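Local structure of DNA-binding transcriptional repressor YiaJ (Escherichia coli, 1YSQ) at residues A[63-68]-A[94-99]; A[69-74]-A[105-110]. The protein represses transcription of the yiaKLMNOPQRS operon, which may serve 2,3-diketo-L-gulonate utilisation, and is represented here by its C-terminal IclR-type effector-binding domain. All coordinates share one frame; numbering follows the deposited sequence.

Interaction 1 (A[63-68]-A[94-99]); sequences PLYCSA and QPLTRN. With PO4 (phosphate ion), chain B.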
loop_
_atom_site.group_PDB
_atom_site.type_symbol
_atom_site.label_atom_id
_atom_site.label_comp_id
_atom_site.label_asym_id
_atom_site.label_seq_id
_atom_site.Cartn_x
_atom_site.Cartn_y
_atom_site.Cartn_z
ATOM N N PRO A 63 -1.085 -9.635 5.034
ATOM C CA PRO A 63 -1.057 -9.297 6.481
ATOM C C PRO A 63 -0.647 -7.836 6.718
ATOM O O PRO A 63 0.183 -7.295 5.977
ATOM C CB PRO A 63 0.021 -10.221 7.068
ATOM C CG PRO A 63 0.207 -11.312 6.050
ATOM C CD PRO A 63 -0.070 -10.658 4.707
ATOM N N LEU A 64 -1.237 -7.200 7.718
ATOM C CA LEU A 64 -0.982 -5.771 7.947
ATOM C C LEU A 64 0.490 -5.435 8.205
ATOM O O LEU A 64 0.973 -4.404 7.730
ATOM C CB LEU A 64 -1.841 -5.238 9.101
ATOM C CG LEU A 64 -3.380 -5.289 8.920
ATOM C CD1 LEU A 64 -4.062 -4.643 10.122
ATOM C CD2 LEU A 64 -3.866 -4.660 7.632
ATOM N N TYR A 65 1.191 -6.302 8.945
ATOM C CA TYR A 65 2.523 -5.965 9.475
ATOM C C TYR A 65 3.635 -5.919 8.416
ATOM O O TYR A 65 4.664 -5.293 8.640
ATOM C CB TYR A 65 2.920 -6.923 10.614
ATOM C CG TYR A 65 3.497 -8.232 10.117
ATOM C CD1 TYR A 65 4.882 -8.452 10.108
ATOM C CD2 TYR A 65 2.658 -9.240 9.634
ATOM C CE1 TYR A 65 5.426 -9.646 9.620
ATOM C CE2 TYR A 65 3.178 -10.445 9.155
ATOM C CZ TYR A 65 4.568 -10.635 9.145
ATOM O OH TYR A 65 5.079 -11.832 8.686
ATOM N N CYS A 66 3.430 -6.598 7.281
ATOM C CA CYS A 66 4.472 -6.713 6.245
ATOM C C CYS A 66 4.033 -6.117 4.895
ATOM O O CYS A 66 4.741 -6.237 3.903
ATOM C CB CYS A 66 4.924 -8.188 6.088
ATOM S SG CYS A 66 3.563 -9.306 5.686
ATOM N N SER A 67 2.866 -5.471 4.882
ATOM C CA SER A 67 2.299 -4.824 3.696
ATOM C C SER A 67 2.404 -3.322 3.894
ATOM O O SER A 67 1.958 -2.800 4.923
ATOM C CB SER A 67 0.827 -5.227 3.523
ATOM O OG SER A 67 0.111 -4.377 2.638
ATOM N N ALA A 68 2.973 -2.618 2.914
ATOM C CA ALA A 68 3.034 -1.147 2.998
ATOM C C ALA A 68 1.634 -0.526 3.151
ATOM O O ALA A 68 1.415 0.346 4.007
ATOM C CB ALA A 68 3.784 -0.550 1.795
ATOM N N GLN A 94 6.175 -13.022 11.398
ATOM C CA GLN A 94 7.391 -13.801 11.185
ATOM C C GLN A 94 8.413 -13.001 10.384
ATOM O O GLN A 94 8.031 -12.185 9.534
ATOM C CB GLN A 94 7.058 -15.118 10.462
ATOM C CG GLN A 94 6.205 -16.107 11.287
ATOM C CD GLN A 94 6.939 -16.672 12.501
ATOM O OE1 GLN A 94 8.145 -16.895 12.452
ATOM N NE2 GLN A 94 6.209 -16.902 13.589
ATOM N N PRO A 95 9.698 -13.234 10.645
ATOM C CA PRO A 95 10.768 -12.509 9.950
ATOM C C PRO A 95 10.968 -13.010 8.531
ATOM O O PRO A 95 11.849 -13.847 8.287
ATOM C CB PRO A 95 12.004 -12.802 10.808
ATOM C CG PRO A 95 11.722 -14.155 11.425
ATOM C CD PRO A 95 10.231 -14.202 11.625
ATOM N N LEU A 96 10.178 -12.483 7.603
ATOM C CA LEU A 96 10.253 -12.884 6.201
ATOM C C LEU A 96 11.611 -12.550 5.591
ATOM O O LEU A 96 12.173 -13.343 4.818
ATOM C CB LEU A 96 9.113 -12.238 5.394
ATOM C CG LEU A 96 7.685 -12.439 5.925
ATOM C CD1 LEU A 96 6.693 -11.743 5.007
ATOM C CD2 LEU A 96 7.324 -13.912 6.091
ATOM N N THR A 97 12.125 -11.369 5.922
ATOM C CA THR A 97 13.515 -11.005 5.624
ATOM C C THR A 97 14.118 -10.405 6.866
ATOM O O THR A 97 13.420 -10.214 7.876
ATOM C CB THR A 97 13.618 -9.958 4.472
ATOM O OG1 THR A 97 13.094 -8.695 4.916
ATOM C CG2 THR A 97 12.763 -10.344 3.294
ATOM N N ARG A 98 15.405 -10.067 6.777
ATOM C CA ARG A 98 16.094 -9.379 7.863
ATOM C C ARG A 98 15.502 -7.984 8.159
ATOM O O ARG A 98 15.810 -7.380 9.186
ATOM C CB ARG A 98 17.585 -9.255 7.523
ATOM C CG ARG A 98 17.864 -8.414 6.284
ATOM C CD ARG A 98 19.343 -8.220 5.974
ATOM N NE ARG A 98 19.544 -7.439 4.750
ATOM C CZ ARG A 98 20.072 -7.922 3.617
ATOM N NH1 ARG A 98 20.462 -9.192 3.533
ATOM N NH2 ARG A 98 20.213 -7.131 2.555
ATOM N N ASN A 99 14.664 -7.483 7.250
ATOM C CA ASN A 99 14.081 -6.145 7.356
ATOM C C ASN A 99 12.644 -6.109 7.860
ATOM O O ASN A 99 12.149 -5.039 8.205
ATOM C CB ASN A 99 14.140 -5.424 6.004
ATOM C CG ASN A 99 15.546 -5.389 5.434
ATOM O OD1 ASN A 99 16.471 -4.901 6.089
ATOM N ND2 ASN A 99 15.718 -5.916 4.220
HETATM P P PO4 B . 2.003 -3.637 -0.427
HETATM O O1 PO4 B . 3.393 -3.802 0.213
HETATM O O2 PO4 B . 1.202 -2.557 0.226
HETATM O O3 PO4 B . 2.099 -3.381 -1.920
HETATM O O4 PO4 B . 1.293 -4.964 -0.211
#
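A phenol group placed against backbone is the centre of this loop-to-loop contact: Tyr-65 OH reaches across to the backbone of Gln-94, 3.1 Å from Gln-94 O, which lies at the ring edge near the ring plane. The carbonyl is a plausible acceptor for the hydroxyl proton, which could also turn to a different acceptor. The same carbonyl also takes a weak bond from Leu-96 N, across an inverse gamma turn centred on Pro-95. This turn brings the Leu-96 side chain back toward the tyrosine, its CG 3.8 Å from Tyr-65 OH. Leu-96 CD1 meets Cys-66 SG at 4.0 Å, an apolar touch next to the polar one. Tyr-65 has CG wedged between its backbone N and carbonyl carbon (chi1 83°), which swings the ring over the following residue; Cys-66 CB lies 3.8 Å above the ring plane, over its centre. Trp-86 of helix 79-88 also packs on Tyr-65. In the partner loop, Thr-97 OG1 accepts from Asn-99 N at 3.1 Å, forming an ST turn, and both side chains are tied to Glu-124 O. At the far end of 63-68 the chain enters helix 68-75. Ser-67 is its N-cap, with OG bonded to Gly-70 N and 3.1 Å from O4 of a phosphate ion; Ala-68 N donates to phosphate O1 at 3.0 Å, and Met-69 N also bonds the ion. The phosphate, probably from the crystallisation liquor, thus occupies an anion-binding site at a helix N-terminus, within the GAF-like fold of an IclR effector-binding domain.

Interaction 2 (A[69-74]-A[105-110]); sequences MGKIYM and PAMFDE. With PO4 (phosphate ion), chain B.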
loop_
_atom_site.group_PDB
_atom_site.type_symbol
_atom_site.label_atom_id
_atom_site.label_comp_id
_atom_site.label_asym_id
_atom_site.label_seq_id
_atom_site.Cartn_x
_atom_site.Cartn_y
_atom_site.Cartn_z
ATOM N N MET A 69 0.691 -0.969 2.322
ATOM C CA MET A 69 -0.714 -0.553 2.450
ATOM C C MET A 69 -1.301 -0.947 3.821
ATOM O O MET A 69 -1.996 -0.141 4.458
ATOM C CB MET A 69 -1.545 -1.121 1.294
ATOM C CG MET A 69 -1.238 -0.462 -0.096
ATOM S SD MET A 69 -2.289 -1.045 -1.480
ATOM C CE MET A 69 -1.708 -2.587 -1.601
ATOM N N GLY A 70 -0.995 -2.166 4.281
ATOM C CA GLY A 70 -1.431 -2.629 5.599
ATOM C C GLY A 70 -0.898 -1.752 6.733
ATOM O O GLY A 70 -1.619 -1.450 7.685
ATOM N N LYS A 71 0.361 -1.322 6.621
ATOM C CA LYS A 71 0.944 -0.429 7.626
ATOM C C LYS A 71 0.242 0.930 7.633
ATOM O O LYS A 71 0.016 1.518 8.700
ATOM C CB LYS A 71 2.456 -0.289 7.425
ATOM C CG LYS A 71 3.211 -1.573 7.794
ATOM C CD LYS A 71 4.743 -1.364 7.790
ATOM C CE LYS A 71 5.246 -1.063 6.373
ATOM N NZ LYS A 71 6.732 -0.933 6.287
ATOM N N ILE A 72 -0.154 1.407 6.454
ATOM C CA ILE A 72 -0.959 2.635 6.366
ATOM C C ILE A 72 -2.270 2.473 7.137
ATOM O O ILE A 72 -2.639 3.337 7.926
ATOM C CB ILE A 72 -1.210 2.991 4.887
ATOM C CG1 ILE A 72 0.068 3.566 4.282
ATOM C CG2 ILE A 72 -2.387 3.987 4.717
ATOM C CD1 ILE A 72 0.035 3.635 2.784
ATOM N N TYR A 73 -2.963 1.351 6.931
ATOM C CA TYR A 73 -4.209 1.115 7.669
ATOM C C TYR A 73 -3.974 1.168 9.171
ATOM O O TYR A 73 -4.721 1.819 9.882
ATOM C CB TYR A 73 -4.831 -0.228 7.276
ATOM C CG TYR A 73 -5.269 -0.291 5.822
ATOM C CD1 TYR A 73 -5.964 0.768 5.236
ATOM C CD2 TYR A 73 -5.006 -1.426 5.041
ATOM C CE1 TYR A 73 -6.391 0.713 3.894
ATOM C CE2 TYR A 73 -5.418 -1.489 3.688
ATOM C CZ TYR A 73 -6.111 -0.421 3.130
ATOM O OH TYR A 73 -6.532 -0.486 1.817
ATOM N N MET A 74 -2.928 0.497 9.658
ATOM C CA MET A 74 -2.634 0.562 11.104
ATOM C C MET A 74 -2.225 1.975 11.565
ATOM O O MET A 74 -2.613 2.410 12.659
ATOM C CB MET A 74 -1.576 -0.459 11.518
ATOM C CG MET A 74 -2.109 -1.924 11.534
ATOM S SD MET A 74 -1.085 -3.175 12.413
ATOM C CE MET A 74 0.323 -3.002 11.577
ATOM N N PRO A 105 7.671 -2.199 19.462
ATOM C CA PRO A 105 8.222 -0.838 19.580
ATOM C C PRO A 105 8.687 -0.288 18.229
ATOM O O PRO A 105 8.376 0.858 17.924
ATOM C CB PRO A 105 9.386 -1.011 20.561
ATOM C CG PRO A 105 8.974 -2.230 21.382
ATOM C CD PRO A 105 8.350 -3.148 20.378
ATOM N N ALA A 106 9.409 -1.102 17.456
ATOM C CA ALA A 106 9.834 -0.745 16.109
ATOM C C ALA A 106 8.635 -0.432 15.215
ATOM O O ALA A 106 8.688 0.514 14.428
ATOM C CB ALA A 106 10.687 -1.858 15.496
ATOM N N MET A 107 7.555 -1.207 15.346
ATOM C CA MET A 107 6.376 -0.942 14.529
ATOM C C MET A 107 5.731 0.408 14.875
ATOM O O MET A 107 5.349 1.169 13.976
ATOM C CB MET A 107 5.338 -2.066 14.600
ATOM C CG MET A 107 4.112 -1.808 13.667
ATOM S SD MET A 107 4.418 -1.513 11.880
ATOM C CE MET A 107 4.605 -3.193 11.355
ATOM N N PHE A 108 5.631 0.715 16.165
ATOM C CA PHE A 108 5.047 1.994 16.577
ATOM C C PHE A 108 5.857 3.172 16.022
ATOM O O PHE A 108 5.288 4.185 15.608
ATOM C CB PHE A 108 4.935 2.087 18.110
ATOM C CG PHE A 108 3.639 1.554 18.654
ATOM C CD1 PHE A 108 2.426 2.040 18.199
ATOM C CD2 PHE A 108 3.637 0.549 19.622
ATOM C CE1 PHE A 108 1.225 1.544 18.708
ATOM C CE2 PHE A 108 2.443 0.044 20.130
ATOM C CZ PHE A 108 1.239 0.548 19.677
ATOM N N ASP A 109 7.183 3.031 16.021
ATOM C CA ASP A 109 8.065 4.070 15.486
ATOM C C ASP A 109 7.772 4.265 14.009
ATOM O O ASP A 109 7.623 5.385 13.533
ATOM C CB ASP A 109 9.525 3.663 15.663
ATOM C CG ASP A 109 10.036 3.896 17.075
ATOM O OD1 ASP A 109 9.318 4.525 17.901
ATOM O OD2 ASP A 109 11.164 3.489 17.444
ATOM N N GLU A 110 7.688 3.146 13.295
ATOM C CA GLU A 110 7.343 3.152 11.876
ATOM C C GLU A 110 5.973 3.790 11.637
ATOM O O GLU A 110 5.810 4.615 10.737
ATOM C CB GLU A 110 7.341 1.712 11.345
ATOM C CG GLU A 110 6.756 1.570 9.941
ATOM C CD GLU A 110 7.800 1.682 8.842
ATOM O OE1 GLU A 110 8.928 2.133 9.127
ATOM O OE2 GLU A 110 7.501 1.320 7.675
HETATM P P PO4 B . 2.003 -3.637 -0.427
HETATM O O1 PO4 B . 3.393 -3.802 0.213
HETATM O O2 PO4 B . 1.202 -2.557 0.226
HETATM O O3 PO4 B . 2.099 -3.381 -1.920
HETATM O O4 PO4 B . 1.293 -4.964 -0.211
#
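This is a buried helix-to-helix contact on one side of the antiparallel sheet in the GAF-like IclR domain, where helix 68-75 meets helix 104-117 nearly at right angles. The short axes pass 11.0 Å apart with a crossing angle of -84°, so long side chains bridge the gap. Lys-71 does most of this. Its aliphatic part runs past Met-107, whose CE lies 4.0 Å from Lys-71 CD. Met-107 starts with CG anti to its backbone N (chi1 -177°) and then bends twice, bringing the methyl inward although its CB does not aim at the other helix. That methyl is also met, from its side, by Met-74 CE, which arrives end-on at 4.3 Å. Ile-101, in the preceding loop, touches both Met-107 and Glu-110. On the opposite face of helix 68-75, Met-69 packs against strands 28-35, 130-137 and 146-153, while its backbone N donates to phosphate O2 at 2.7 Å in a nearly straight bond. The buried ammonium of Lys-71 has several partners, bonding to Met-121 O and pairing with Glu-125 as well as Glu-110; this would be expected to keep it charged. The Glu-110 side chain crosses the lysine at about a right angle, and its OE2 receives Lys-71 NZ at 2.8 Å on the anti side, 34° out of the carboxylate plane.

The two interactions share one chain passage: 63-68 runs directly into 69-74, and their partners, 94-99 and 105-110, follow in the same order. Interaction 1 joins loops and is only partly buried, with its exposed residues on the 94-99 side; interaction 2 joins helices and is buried. Accordingly, the first relies on a tyrosine hydroxyl meeting backbone, the second on a salt bridge whose lysine stem is packed by a methionine methyl. They touch directly, Met-107 CE lying 3.4 Å from Tyr-65 O and Leu-64 CD1 3.6 Å from Met-74 CG. The phosphate is common to both, bound by Ala-68 N and Met-69 N, with Ser-149 OG adding a bond from the sheet.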